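Local atomic coordinates of putative Transcriptional Regulator (Rhodococcus sp., PDB entry 2IA2), a protein that probably regulates transcription as an IclR-family dimer, pairing a DNA-binding winged helix-turn-helix domain with a C-terminal, GAF-like domain of the kind that senses small effectors. Residues A25-F30 and P77-L82; D196-L201 and D244-L249; G208-A213 and E239-D244. All coordinates share one frame; numbering follows the deposited sequence.

Contact 1: A25-F30 and P77-L82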
ATOM      1  N   ALA A  25     -18.945  -9.135   1.707  1.00 25.47           N
ATOM      2  CA  ALA A  25     -19.743  -7.986   1.316  1.00 25.02           C
ATOM      3  C   ALA A  25     -20.184  -7.223   2.537  1.00 23.84           C
ATOM      4  O   ALA A  25     -20.285  -6.001   2.495  1.00 23.17           O
ATOM      5  CB  ALA A  25     -20.978  -8.397   0.446  1.00 25.41           C
ATOM      6  N   VAL A  26     -20.451  -7.936   3.620  1.00 23.82           N
ATOM      7  CA  VAL A  26     -20.794  -7.305   4.883  1.00 23.45           C
ATOM      8  C   VAL A  26     -19.592  -6.469   5.428  1.00 24.45           C
ATOM      9  O   VAL A  26     -19.738  -5.314   5.805  1.00 24.53           O
ATOM     10  CB  VAL A  26     -21.317  -8.350   5.929  1.00 24.43           C
ATOM     11  CG1 VAL A  26     -21.407  -7.746   7.316  1.00 23.99           C
ATOM     12  CG2 VAL A  26     -22.698  -8.989   5.498  1.00 25.25           C
ATOM     13  N   ILE A  27     -18.387  -7.012   5.391  1.00 24.25           N
ATOM     14  CA  ILE A  27     -17.216  -6.259   5.867  1.00 23.08           C
ATOM     15  C   ILE A  27     -17.062  -5.036   4.967  1.00 24.31           C
ATOM     16  O   ILE A  27     -16.834  -3.935   5.481  1.00 23.75           O
ATOM     17  CB  ILE A  27     -15.887  -7.099   5.763  1.00 23.46           C
ATOM     18  CG1 ILE A  27     -15.901  -8.238   6.780  1.00 23.97           C
ATOM     19  CG2 ILE A  27     -14.642  -6.207   5.940  1.00 23.97           C
ATOM     20  CD1 ILE A  27     -14.737  -9.221   6.634  1.00 22.39           C
ATOM     21  N   ARG A  28     -17.226  -5.213   3.642  1.00 23.74           N
ATOM     22  CA  ARG A  28     -17.019  -4.098   2.686  1.00 25.28           C
ATOM     23  C   ARG A  28     -18.085  -2.979   2.786  1.00 25.33           C
ATOM     24  O   ARG A  28     -17.876  -1.871   2.260  1.00 26.80           O
ATOM     25  CB  ARG A  28     -17.053  -4.597   1.205  1.00 25.34           C
ATOM     26  CG  ARG A  28     -15.969  -5.561   0.806  1.00 29.73           C
ATOM     27  CD  ARG A  28     -14.725  -4.944   0.326  1.00 31.15           C
ATOM     28  NE  ARG A  28     -14.879  -3.892  -0.699  1.00 33.14           N
ATOM     29  CZ  ARG A  28     -14.610  -4.056  -1.995  1.00 34.94           C
ATOM     30  NH1 ARG A  28     -14.235  -5.237  -2.453  1.00 32.88           N
ATOM     31  NH2 ARG A  28     -14.715  -3.029  -2.833  1.00 35.10           N
ATOM     32  N   CYS A  29     -19.220  -3.259   3.402  1.00 23.72           N
ATOM     33  CA  CYS A  29     -20.288  -2.250   3.438  1.00 24.76           C
ATOM     34  C   CYS A  29     -20.029  -1.105   4.440  1.00 25.41           C
ATOM     35  O   CYS A  29     -20.724  -0.105   4.403  1.00 26.78           O
ATOM     36  CB  CYS A  29     -21.704  -2.889   3.588  1.00 24.84           C
ATOM     37  SG  CYS A  29     -22.133  -3.167   5.323  1.00 27.13           S
ATOM     38  N   PHE A  30     -19.006  -1.234   5.290  1.00 23.67           N
ATOM     39  CA  PHE A  30     -18.503  -0.114   6.117  1.00 24.33           C
ATOM     40  C   PHE A  30     -17.511   0.812   5.388  1.00 26.69           C
ATOM     41  O   PHE A  30     -16.639   0.376   4.638  1.00 27.26           O
ATOM     42  CB  PHE A  30     -17.930  -0.661   7.444  1.00 23.04           C
ATOM     43  CG  PHE A  30     -18.915  -1.560   8.172  1.00 22.70           C
ATOM     44  CD1 PHE A  30     -18.937  -2.906   7.917  1.00 23.81           C
ATOM     45  CD2 PHE A  30     -19.868  -1.033   9.055  1.00 26.89           C
ATOM     46  CE1 PHE A  30     -19.879  -3.776   8.514  1.00 23.70           C
ATOM     47  CE2 PHE A  30     -20.839  -1.898   9.696  1.00 25.23           C
ATOM     48  CZ  PHE A  30     -20.818  -3.255   9.443  1.00 26.44           C
ATOM     49  N   PRO A  77     -10.195  -3.641  14.452  1.00 28.02           N
ATOM     50  CA  PRO A  77      -8.867  -3.731  13.805  1.00 26.58           C
ATOM     51  C   PRO A  77      -8.421  -5.114  13.415  1.00 26.54           C
ATOM     52  O   PRO A  77      -7.399  -5.251  12.763  1.00 24.78           O
ATOM     53  CB  PRO A  77      -7.893  -3.170  14.875  1.00 28.01           C
ATOM     54  CG  PRO A  77      -8.685  -3.204  16.187  1.00 27.43           C
ATOM     55  CD  PRO A  77     -10.129  -3.066  15.810  1.00 28.16           C
ATOM     56  N   ARG A  78      -9.161  -6.163  13.778  1.00 28.04           N
ATOM     57  CA  ARG A  78      -8.752  -7.498  13.334  1.00 27.40           C
ATOM     58  C   ARG A  78      -8.838  -7.636  11.834  1.00 26.83           C
ATOM     59  O   ARG A  78      -8.125  -8.442  11.223  1.00 25.36           O
ATOM     60  CB  ARG A  78      -9.566  -8.579  14.039  1.00 29.58           C
ATOM     61  CG  ARG A  78      -9.099 -10.052  13.700  1.00 31.34           C
ATOM     62  CD  ARG A  78      -9.873 -11.115  14.495  1.00 31.70           C
ATOM     63  NE  ARG A  78      -9.761 -10.774  15.894  1.00 41.14           N
ATOM     64  CZ  ARG A  78      -9.169 -11.494  16.862  1.00 45.50           C
ATOM     65  NH1 ARG A  78      -8.624 -12.681  16.634  1.00 46.13           N
ATOM     66  NH2 ARG A  78      -9.130 -10.992  18.091  1.00 46.45           N
ATOM     67  N   VAL A  79      -9.697  -6.823  11.217  1.00 25.40           N
ATOM     68  CA  VAL A  79      -9.827  -6.833   9.760  1.00 24.34           C
ATOM     69  C   VAL A  79      -8.510  -6.528   9.061  1.00 23.12           C
ATOM     70  O   VAL A  79      -8.265  -7.030   7.989  1.00 22.02           O
ATOM     71  CB  VAL A  79     -10.968  -5.818   9.320  1.00 24.97           C
ATOM     72  CG1 VAL A  79     -11.311  -5.974   7.847  1.00 26.24           C
ATOM     73  CG2 VAL A  79     -12.208  -6.077  10.219  1.00 26.37           C
ATOM     74  N   LEU A  80      -7.647  -5.707   9.671  1.00 22.78           N
ATOM     75  CA  LEU A  80      -6.291  -5.475   9.141  1.00 23.13           C
ATOM     76  C   LEU A  80      -5.415  -6.712   9.048  1.00 24.42           C
ATOM     77  O   LEU A  80      -4.470  -6.726   8.258  1.00 24.44           O
ATOM     78  CB  LEU A  80      -5.537  -4.347   9.951  1.00 22.14           C
ATOM     79  CG  LEU A  80      -6.222  -2.967   9.834  1.00 21.87           C
ATOM     80  CD1 LEU A  80      -5.492  -1.938  10.774  1.00 21.04           C
ATOM     81  CD2 LEU A  80      -6.186  -2.483   8.387  1.00 17.24           C
ATOM     82  N   GLU A  81      -5.705  -7.733   9.853  1.00 25.49           N
ATOM     83  CA  GLU A  81      -4.956  -8.973   9.779  1.00 28.99           C
ATOM     84  C   GLU A  81      -5.148  -9.696   8.422  1.00 28.38           C
ATOM     85  O   GLU A  81      -4.367 -10.585   8.037  1.00 28.07           O
ATOM     86  CB  GLU A  81      -5.305  -9.841  11.019  1.00 30.47           C
ATOM     87  CG  GLU A  81      -5.161  -8.960  12.369  1.00 35.88           C
ATOM     88  CD  GLU A  81      -4.871  -9.684  13.728  1.00 38.15           C
ATOM     89  OE1 GLU A  81      -4.204 -10.749  13.731  1.00 48.91           O
ATOM     90  OE2 GLU A  81      -5.287  -9.145  14.801  1.00 43.77           O
ATOM     91  N   LEU A  82      -6.180  -9.309   7.667  1.00 27.02           N
ATOM     92  CA  LEU A  82      -6.419  -9.903   6.365  1.00 27.34           C
ATOM     93  C   LEU A  82      -5.517  -9.225   5.318  1.00 27.35           C
ATOM     94  O   LEU A  82      -6.003  -8.394   4.552  1.00 28.17           O
ATOM     95  CB  LEU A  82      -7.911  -9.788   5.985  1.00 26.68           C
ATOM     96  CG  LEU A  82      -8.971 -10.370   6.966  1.00 31.51           C
ATOM     97  CD1 LEU A  82     -10.403  -9.788   6.763  1.00 32.42           C
ATOM     98  CD2 LEU A  82      -9.002 -11.902   6.965  1.00 32.31           C
TER
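Ile-27 meets Val-79 and Leu-82 where the first helix of an IclR-type winged helix-turn-helix domain, helix 18-28, touches the chain that follows wing strand 72-75. The case illustrates how one branched residue can serve two partners. Its CG2 methyl lies 3.8 Å from Val-79 CG1, while its other arm ends in CD1, 4.4 Å from Leu-82 CD1, a looser approach. The Ile-27 and Val-79 side chains slide past each other in opposite directions, touching through these two methyls. With CG1 turned away from the carbonyl carbon (chi1 -69°), Ile-27 keeps CG2 trans to its backbone N and carries the extended CG1-CD1 arm toward Leu-82. No hydrogen bond joins the segments; all three residues are buried, and the contact is purely apolar.

The backbone sets the spacing of the two receivers. Leu-82 N bonds to Val-79 O at 3.1 Å, one of three successive bonds in 77-82 that reach back three residues, and this tight winding presents Val-79 and Leu-82 to the same partner. Further out, Tyr-65 packs on both of them, and Leu-60 of helix 50-63 and Leu-75 of strand 72-75 also touch Ile-27. The dimer mate is close as well: Arg-28 NH1 bonds to Tyr-65 OH of the second subunit, and Leu-80 packs on Tyr-86 of that subunit.

Beyond Ile-27, the Phe-30 ring has Ile-27 O at its edge, in plane, and Cys-29 SG 4.0 Å above one face, offset toward the rim.

Contact 2: D196-L201 and D244-L249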
ATOM      1  N   ASP A 196      -2.547  12.342 -27.049  1.00 40.13           N
ATOM      2  CA  ASP A 196      -3.107  11.023 -27.406  1.00 39.84           C
ATOM      3  C   ASP A 196      -3.207  10.018 -26.251  1.00 37.41           C
ATOM      4  O   ASP A 196      -3.967   9.043 -26.319  1.00 35.74           O
ATOM      5  CB  ASP A 196      -2.239  10.410 -28.498  1.00 40.97           C
ATOM      6  CG  ASP A 196      -2.132  11.309 -29.706  1.00 46.17           C
ATOM      7  OD1 ASP A 196      -2.872  12.337 -29.748  1.00 49.17           O
ATOM      8  OD2 ASP A 196      -1.328  10.987 -30.626  1.00 51.46           O
ATOM      9  N   GLY A 197      -2.391  10.206 -25.219  1.00 35.29           N
ATOM     10  CA  GLY A 197      -2.329   9.200 -24.156  1.00 35.06           C
ATOM     11  C   GLY A 197      -1.517   7.948 -24.529  1.00 34.97           C
ATOM     12  O   GLY A 197      -1.461   7.007 -23.772  1.00 34.78           O
ATOM     13  N   ILE A 198      -0.917   7.916 -25.713  1.00 35.36           N
ATOM     14  CA  ILE A 198      -0.061   6.796 -26.117  1.00 34.51           C
ATOM     15  C   ILE A 198       1.049   7.306 -27.008  1.00 34.04           C
ATOM     16  O   ILE A 198       0.951   8.409 -27.503  1.00 33.51           O
ATOM     17  CB  ILE A 198      -0.796   5.658 -26.871  1.00 35.53           C
ATOM     18  CG1 ILE A 198      -1.440   6.188 -28.114  1.00 39.32           C
ATOM     19  CG2 ILE A 198      -1.766   4.912 -25.944  1.00 37.13           C
ATOM     20  CD1 ILE A 198      -1.559   5.156 -29.219  1.00 46.69           C
ATOM     21  N   CYS A 199       2.104   6.496 -27.186  1.00 32.53           N
ATOM     22  CA  CYS A 199       3.179   6.832 -28.078  1.00 32.01           C
ATOM     23  C   CYS A 199       3.448   5.600 -28.883  1.00 32.24           C
ATOM     24  O   CYS A 199       3.513   4.506 -28.321  1.00 31.70           O
ATOM     25  CB  CYS A 199       4.438   7.215 -27.271  1.00 30.44           C
ATOM     26  SG  CYS A 199       5.878   7.472 -28.320  1.00 33.06           S
ATOM     27  N   VAL A 200       3.529   5.750 -30.184  1.00 31.83           N
ATOM     28  CA  VAL A 200       4.019   4.708 -31.042  1.00 32.58           C
ATOM     29  C   VAL A 200       5.341   5.119 -31.621  1.00 34.03           C
ATOM     30  O   VAL A 200       5.469   6.177 -32.190  1.00 34.40           O
ATOM     31  CB  VAL A 200       3.072   4.364 -32.154  1.00 33.65           C
ATOM     32  CG1 VAL A 200       3.606   3.278 -32.981  1.00 33.67           C
ATOM     33  CG2 VAL A 200       1.744   4.001 -31.628  1.00 33.08           C
ATOM     34  N   LEU A 201       6.332   4.278 -31.423  1.00 33.16           N
ATOM     35  CA  LEU A 201       7.653   4.522 -31.921  1.00 35.32           C
ATOM     36  C   LEU A 201       7.971   3.550 -33.006  1.00 35.58           C
ATOM     37  O   LEU A 201       7.969   2.388 -32.781  1.00 35.77           O
ATOM     38  CB  LEU A 201       8.671   4.431 -30.813  1.00 35.12           C
ATOM     39  CG  LEU A 201       9.946   5.154 -31.125  1.00 38.30           C
ATOM     40  CD1 LEU A 201      10.369   5.944 -29.981  1.00 39.35           C
ATOM     41  CD2 LEU A 201      10.988   4.196 -31.558  1.00 39.71           C
ATOM     42  N   ASP A 244      -5.339  -4.116 -32.687  1.00 40.37           N
ATOM     43  CA  ASP A 244      -5.038  -5.370 -32.012  1.00 41.12           C
ATOM     44  C   ASP A 244      -4.247  -5.329 -30.689  1.00 38.56           C
ATOM     45  O   ASP A 244      -4.324  -6.296 -29.958  1.00 40.32           O
ATOM     46  CB  ASP A 244      -4.338  -6.332 -32.990  1.00 42.04           C
ATOM     47  CG  ASP A 244      -5.219  -6.663 -34.223  1.00 49.44           C
ATOM     48  OD1 ASP A 244      -6.503  -6.547 -34.174  1.00 51.41           O
ATOM     49  OD2 ASP A 244      -4.599  -7.011 -35.249  1.00 52.69           O
ATOM     50  N   LEU A 245      -3.458  -4.277 -30.427  1.00 34.69           N
ATOM     51  CA  LEU A 245      -2.497  -4.253 -29.327  1.00 30.72           C
ATOM     52  C   LEU A 245      -2.699  -3.029 -28.455  1.00 29.53           C
ATOM     53  O   LEU A 245      -2.621  -3.138 -27.236  1.00 27.63           O
ATOM     54  CB  LEU A 245      -1.033  -4.232 -29.811  1.00 30.34           C
ATOM     55  CG  LEU A 245      -0.571  -5.383 -30.738  1.00 32.92           C
ATOM     56  CD1 LEU A 245       0.918  -5.254 -31.111  1.00 31.53           C
ATOM     57  CD2 LEU A 245      -0.865  -6.674 -30.096  1.00 28.78           C
ATOM     58  N   ILE A 246      -2.901  -1.863 -29.067  1.00 27.54           N
ATOM     59  CA  ILE A 246      -2.951  -0.637 -28.286  1.00 28.01           C
ATOM     60  C   ILE A 246      -4.193  -0.633 -27.345  1.00 27.38           C
ATOM     61  O   ILE A 246      -4.069  -0.227 -26.232  1.00 27.64           O
ATOM     62  CB  ILE A 246      -2.869   0.631 -29.185  1.00 28.63           C
ATOM     63  CG1 ILE A 246      -1.455   0.753 -29.760  1.00 28.04           C
ATOM     64  CG2 ILE A 246      -3.335   1.935 -28.382  1.00 29.21           C
ATOM     65  CD1 ILE A 246      -1.320   1.756 -30.905  1.00 29.03           C
ATOM     66  N   PRO A 247      -5.383  -1.127 -27.786  1.00 28.59           N
ATOM     67  CA  PRO A 247      -6.536  -1.202 -26.848  1.00 27.74           C
ATOM     68  C   PRO A 247      -6.235  -1.963 -25.561  1.00 27.14           C
ATOM     69  O   PRO A 247      -6.614  -1.525 -24.487  1.00 27.37           O
ATOM     70  CB  PRO A 247      -7.606  -1.953 -27.671  1.00 28.97           C
ATOM     71  CG  PRO A 247      -7.273  -1.541 -29.116  1.00 28.79           C
ATOM     72  CD  PRO A 247      -5.767  -1.597 -29.144  1.00 28.65           C
ATOM     73  N   SER A 248      -5.562  -3.099 -25.679  1.00 27.73           N
ATOM     74  CA  SER A 248      -5.191  -3.887 -24.504  1.00 28.46           C
ATOM     75  C   SER A 248      -4.157  -3.173 -23.666  1.00 26.79           C
ATOM     76  O   SER A 248      -4.252  -3.179 -22.465  1.00 26.60           O
ATOM     77  CB  SER A 248      -4.667  -5.266 -24.941  1.00 28.12           C
ATOM     78  OG  SER A 248      -5.711  -5.951 -25.571  1.00 28.75           O
ATOM     79  N   LEU A 249      -3.162  -2.566 -24.319  1.00 26.66           N
ATOM     80  CA  LEU A 249      -2.140  -1.772 -23.619  1.00 25.38           C
ATOM     81  C   LEU A 249      -2.800  -0.672 -22.734  1.00 24.90           C
ATOM     82  O   LEU A 249      -2.434  -0.487 -21.575  1.00 23.02           O
ATOM     83  CB  LEU A 249      -1.161  -1.191 -24.649  1.00 25.18           C
ATOM     84  CG  LEU A 249      -0.116  -0.228 -24.043  1.00 27.85           C
ATOM     85  CD1 LEU A 249       0.773  -0.950 -23.081  1.00 27.75           C
ATOM     86  CD2 LEU A 249       0.700   0.418 -25.113  1.00 30.50           C
TER
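Leu-249 N donates to Leu-245 O at 3.0 Å, closing the first turn of helix 246-264, and that turn holds Ile-246 against Ile-198 and Val-200. Leu-245 occupies the N-cap position, so Ile-246 is the first residue of the helix proper. Its two ends share the work. CG2 lies 3.8 Å from Ile-198 CD1, and CD1 comes equally near that same methyl while also touching Val-200 CG2 at 3.9 Å. Ile-198 CD1 is thus received by both arms of Ile-246, the two side chains crossing at about a right angle. Ile-198 puts its CD1 there through an uncommon torsion: its CG1 sits between the backbone N and the carbonyl carbon (chi1 59°).

Such helix-on-sheet packing is part of the GAF-like C-terminal domain of IclR regulators, here at strand 199-202, an outermost strand of the antiparallel sheet within this chain, and at the residue just before it. Cutting this isoleucine back to an alanine is likely to leave Ile-198 CD1 and Val-200 CG2 without their apolar mates and to open a gap between helix and sheet edge. Cys-199, between the two receivers, turns from the helix and packs on Ser-149, Arg-152 and Val-153 of helix 149-156. Met-212 of the adjoining strand also touches Ile-246 and Leu-249, and Asp-196 O accepts a hydrogen bond from Arg-250 NH2.

Contact 3: G208-A213 and E239-D244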
ATOM      1  N   GLY A 208      13.487  -2.223 -37.923  1.00 35.54           N
ATOM      2  CA  GLY A 208      12.718  -3.460 -37.751  1.00 35.22           C
ATOM      3  C   GLY A 208      12.043  -3.608 -36.385  1.00 33.67           C
ATOM      4  O   GLY A 208      11.438  -4.639 -36.111  1.00 33.54           O
ATOM      5  N   LEU A 209      12.168  -2.610 -35.514  1.00 33.68           N
ATOM      6  CA  LEU A 209      11.570  -2.726 -34.155  1.00 32.64           C
ATOM      7  C   LEU A 209      10.548  -1.660 -33.927  1.00 32.60           C
ATOM      8  O   LEU A 209      10.816  -0.498 -34.183  1.00 34.80           O
ATOM      9  CB  LEU A 209      12.653  -2.639 -33.050  1.00 32.22           C
ATOM     10  CG  LEU A 209      12.267  -2.511 -31.554  1.00 31.28           C
ATOM     11  CD1 LEU A 209      11.620  -3.787 -31.045  1.00 30.81           C
ATOM     12  CD2 LEU A 209      13.490  -2.306 -30.788  1.00 30.33           C
ATOM     13  N   ARG A 210       9.387  -2.034 -33.404  1.00 32.00           N
ATOM     14  CA  ARG A 210       8.371  -1.062 -33.021  1.00 30.57           C
ATOM     15  C   ARG A 210       7.965  -1.190 -31.548  1.00 29.81           C
ATOM     16  O   ARG A 210       8.006  -2.268 -30.999  1.00 29.03           O
ATOM     17  CB  ARG A 210       7.143  -1.232 -33.884  1.00 31.04           C
ATOM     18  CG  ARG A 210       7.322  -0.663 -35.268  1.00 32.97           C
ATOM     19  CD  ARG A 210       6.067  -0.767 -36.047  1.00 32.43           C
ATOM     20  NE  ARG A 210       6.309  -0.363 -37.410  1.00 34.33           N
ATOM     21  CZ  ARG A 210       5.720  -0.921 -38.461  1.00 39.04           C
ATOM     22  NH1 ARG A 210       4.854  -1.932 -38.296  1.00 36.94           N
ATOM     23  NH2 ARG A 210       5.999  -0.453 -39.679  1.00 39.82           N
ATOM     24  N   SER A 211       7.553  -0.086 -30.936  1.00 28.78           N
ATOM     25  CA  SER A 211       7.135  -0.089 -29.512  1.00 29.61           C
ATOM     26  C   SER A 211       5.969   0.812 -29.390  1.00 29.15           C
ATOM     27  O   SER A 211       5.911   1.801 -30.114  1.00 29.59           O
ATOM     28  CB  SER A 211       8.239   0.482 -28.641  1.00 26.46           C
ATOM     29  OG  SER A 211       9.352  -0.409 -28.683  1.00 36.86           O
HETATM   30  N   MSE A 212       5.075   0.516 -28.442  1.00 28.36           N
HETATM   31  CA  MSE A 212       4.004   1.457 -28.086  1.00 30.13           C
HETATM   32  C   MSE A 212       3.842   1.507 -26.577  1.00 26.45           C
HETATM   33  O   MSE A 212       3.989   0.481 -25.930  1.00 26.16           O
HETATM   34  CB  MSE A 212       2.692   1.065 -28.749  1.00 30.31           C
HETATM   35  CG  MSE A 212       2.145  -0.300 -28.359  1.00 30.07           C
HETATM   36 SE   MSE A 212       1.881  -1.492 -29.989  1.00 43.35          SE
HETATM   37  CE  MSE A 212       3.847  -1.643 -30.652  1.00 28.08           C
ATOM     38  N   ALA A 213       3.582   2.679 -26.027  1.00 23.73           N
ATOM     39  CA  ALA A 213       3.586   2.849 -24.577  1.00 23.36           C
ATOM     40  C   ALA A 213       2.467   3.758 -24.108  1.00 23.37           C
ATOM     41  O   ALA A 213       1.964   4.590 -24.867  1.00 23.83           O
ATOM     42  CB  ALA A 213       4.947   3.387 -24.088  1.00 21.49           C
ATOM     43  N   GLU A 239      -1.396   0.065 -38.764  1.00 42.00           N
ATOM     44  CA  GLU A 239      -2.835   0.001 -38.549  1.00 43.56           C
ATOM     45  C   GLU A 239      -3.229  -1.157 -37.650  1.00 41.44           C
ATOM     46  O   GLU A 239      -4.028  -0.965 -36.753  1.00 41.56           O
ATOM     47  CB  GLU A 239      -3.572  -0.010 -39.906  1.00 45.24           C
ATOM     48  CG  GLU A 239      -5.031  -0.538 -39.910  1.00 48.81           C
ATOM     49  CD  GLU A 239      -5.478  -1.082 -41.304  1.00 52.39           C
ATOM     50  OE1 GLU A 239      -5.134  -0.452 -42.366  1.00 53.54           O
ATOM     51  OE2 GLU A 239      -6.188  -2.144 -41.313  1.00 58.71           O
ATOM     52  N   ASP A 240      -2.659  -2.346 -37.841  1.00 41.53           N
ATOM     53  CA  ASP A 240      -2.945  -3.504 -36.928  1.00 40.49           C
ATOM     54  C   ASP A 240      -2.602  -3.224 -35.465  1.00 37.28           C
ATOM     55  O   ASP A 240      -3.240  -3.741 -34.576  1.00 37.36           O
ATOM     56  CB  ASP A 240      -2.179  -4.775 -37.339  1.00 41.54           C
ATOM     57  CG  ASP A 240      -2.418  -5.188 -38.795  1.00 48.22           C
ATOM     58  OD1 ASP A 240      -3.485  -4.832 -39.347  1.00 51.92           O
ATOM     59  OD2 ASP A 240      -1.509  -5.879 -39.383  1.00 52.12           O
ATOM     60  N   LEU A 241      -1.574  -2.424 -35.200  1.00 36.06           N
ATOM     61  CA  LEU A 241      -1.198  -2.112 -33.793  1.00 33.52           C
ATOM     62  C   LEU A 241      -2.370  -1.430 -33.075  1.00 33.72           C
ATOM     63  O   LEU A 241      -2.696  -1.770 -31.914  1.00 32.74           O
ATOM     64  CB  LEU A 241      -0.001  -1.190 -33.781  1.00 33.11           C
ATOM     65  CG  LEU A 241       1.296  -1.568 -34.524  1.00 34.88           C
ATOM     66  CD1 LEU A 241       2.231  -0.410 -34.398  1.00 35.78           C
ATOM     67  CD2 LEU A 241       1.951  -2.721 -33.888  1.00 34.74           C
ATOM     68  N   HIS A 242      -3.026  -0.488 -33.773  1.00 34.56           N
ATOM     69  CA  HIS A 242      -4.174   0.238 -33.220  1.00 34.95           C
ATOM     70  C   HIS A 242      -5.363  -0.647 -33.029  1.00 35.96           C
ATOM     71  O   HIS A 242      -6.144  -0.419 -32.134  1.00 36.65           O
ATOM     72  CB  HIS A 242      -4.573   1.456 -34.068  1.00 35.01           C
ATOM     73  CG  HIS A 242      -3.547   2.537 -34.067  1.00 35.16           C
ATOM     74  ND1 HIS A 242      -3.500   3.513 -33.094  1.00 34.72           N
ATOM     75  CD2 HIS A 242      -2.491   2.762 -34.885  1.00 35.94           C
ATOM     76  CE1 HIS A 242      -2.460   4.301 -33.318  1.00 37.57           C
ATOM     77  NE2 HIS A 242      -1.835   3.874 -34.403  1.00 39.02           N
ATOM     78  N   SER A 243      -5.547  -1.667 -33.852  1.00 38.56           N
ATOM     79  CA  SER A 243      -6.771  -2.477 -33.677  1.00 40.59           C
ATOM     80  C   SER A 243      -6.567  -3.615 -32.727  1.00 40.03           C
ATOM     81  O   SER A 243      -7.496  -4.015 -32.030  1.00 40.40           O
ATOM     82  CB  SER A 243      -7.294  -3.005 -35.016  1.00 42.47           C
ATOM     83  OG  SER A 243      -6.204  -3.442 -35.797  1.00 46.12           O
ATOM     84  N   ASP A 244      -5.339  -4.116 -32.687  1.00 40.37           N
ATOM     85  CA  ASP A 244      -5.038  -5.370 -32.012  1.00 41.12           C
ATOM     86  C   ASP A 244      -4.247  -5.329 -30.689  1.00 38.56           C
ATOM     87  O   ASP A 244      -4.324  -6.296 -29.958  1.00 40.32           O
ATOM     88  CB  ASP A 244      -4.338  -6.332 -32.990  1.00 42.04           C
ATOM     89  CG  ASP A 244      -5.219  -6.663 -34.223  1.00 49.44           C
ATOM     90  OD1 ASP A 244      -6.503  -6.547 -34.174  1.00 51.41           O
ATOM     91  OD2 ASP A 244      -4.599  -7.011 -35.249  1.00 52.69           O
TER
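Leu-241 is the residue through which helix 238-244 reaches strand 209-217, and its two methyls divide between two strand residues: a worked example of one leucine bridging two strand residues that point to the same side, Arg-210 and Met-212. The contact between wholly apolar side chains is made by CD2, which lies 3.9 Å from the CE methyl of Met-212, a selenomethionine in this crystal, and 4.1 Å from its SE atom. The Met-212 chain bends at both chi2 and chi3 after a first torsion that places CG between the backbone N and the carbonyl carbon (chi1 61°), and this folding brings SE and CE up to the CD2 methyl of Leu-241. Met-212 and Leu-241 also form the nearest backbone pair, their CA atoms 8.5 Å apart.

A second, looser contact involves the aliphatic shaft of a charged residue. Arg-210 runs extended from CG to NE, and its CD passes 4.2 Å from Leu-241 CD1, the two side chains crossing at about a right angle. The guanidinium end is engaged elsewhere: NE forms a salt bridge with Asp-202 OD1.

No hydrogen bond crosses between the two segments; within the helix, Asp-240 O takes Asp-244 N at 2.8 Å and Ser-243 OG at 3.2 Å, both arriving from the same face of its plane. The hydroxyl stands 41° out of that plane, with a C=O...OG angle of 100°. Asp-240 O thus serves both donors, besides a weak bond from Ser-243 N.

In the surrounding fold, strand 209-217 runs between strands 199-202 and 223-232. Met-212 packs in addition on Ile-229 and Thr-231 of the latter, close to helix 246-264, which comes next in the chain. Ser-211 and Ala-213 meet helix 149-156, so this strand is covered on opposite faces by helices.

From the N terminus, contact 1 comes first, closing a loop of 46 residues that carries most of the helix-turn-helix and wing. Contacts 2 and 3 follow on the far side of the chain's centre, with the centre of contact 1 about 38 Å from that of contact 2. Contact 2 spans from 196-201 to 244-249, and contact 3 falls within that span, its helix segment sharing Asp-244. The pair ties successive helices 238-244 and 246-264 to neighbouring strands of one sheet: Leu-201 N probably bonds to Ser-211 O, and Ile-246 N probably to Leu-241 O.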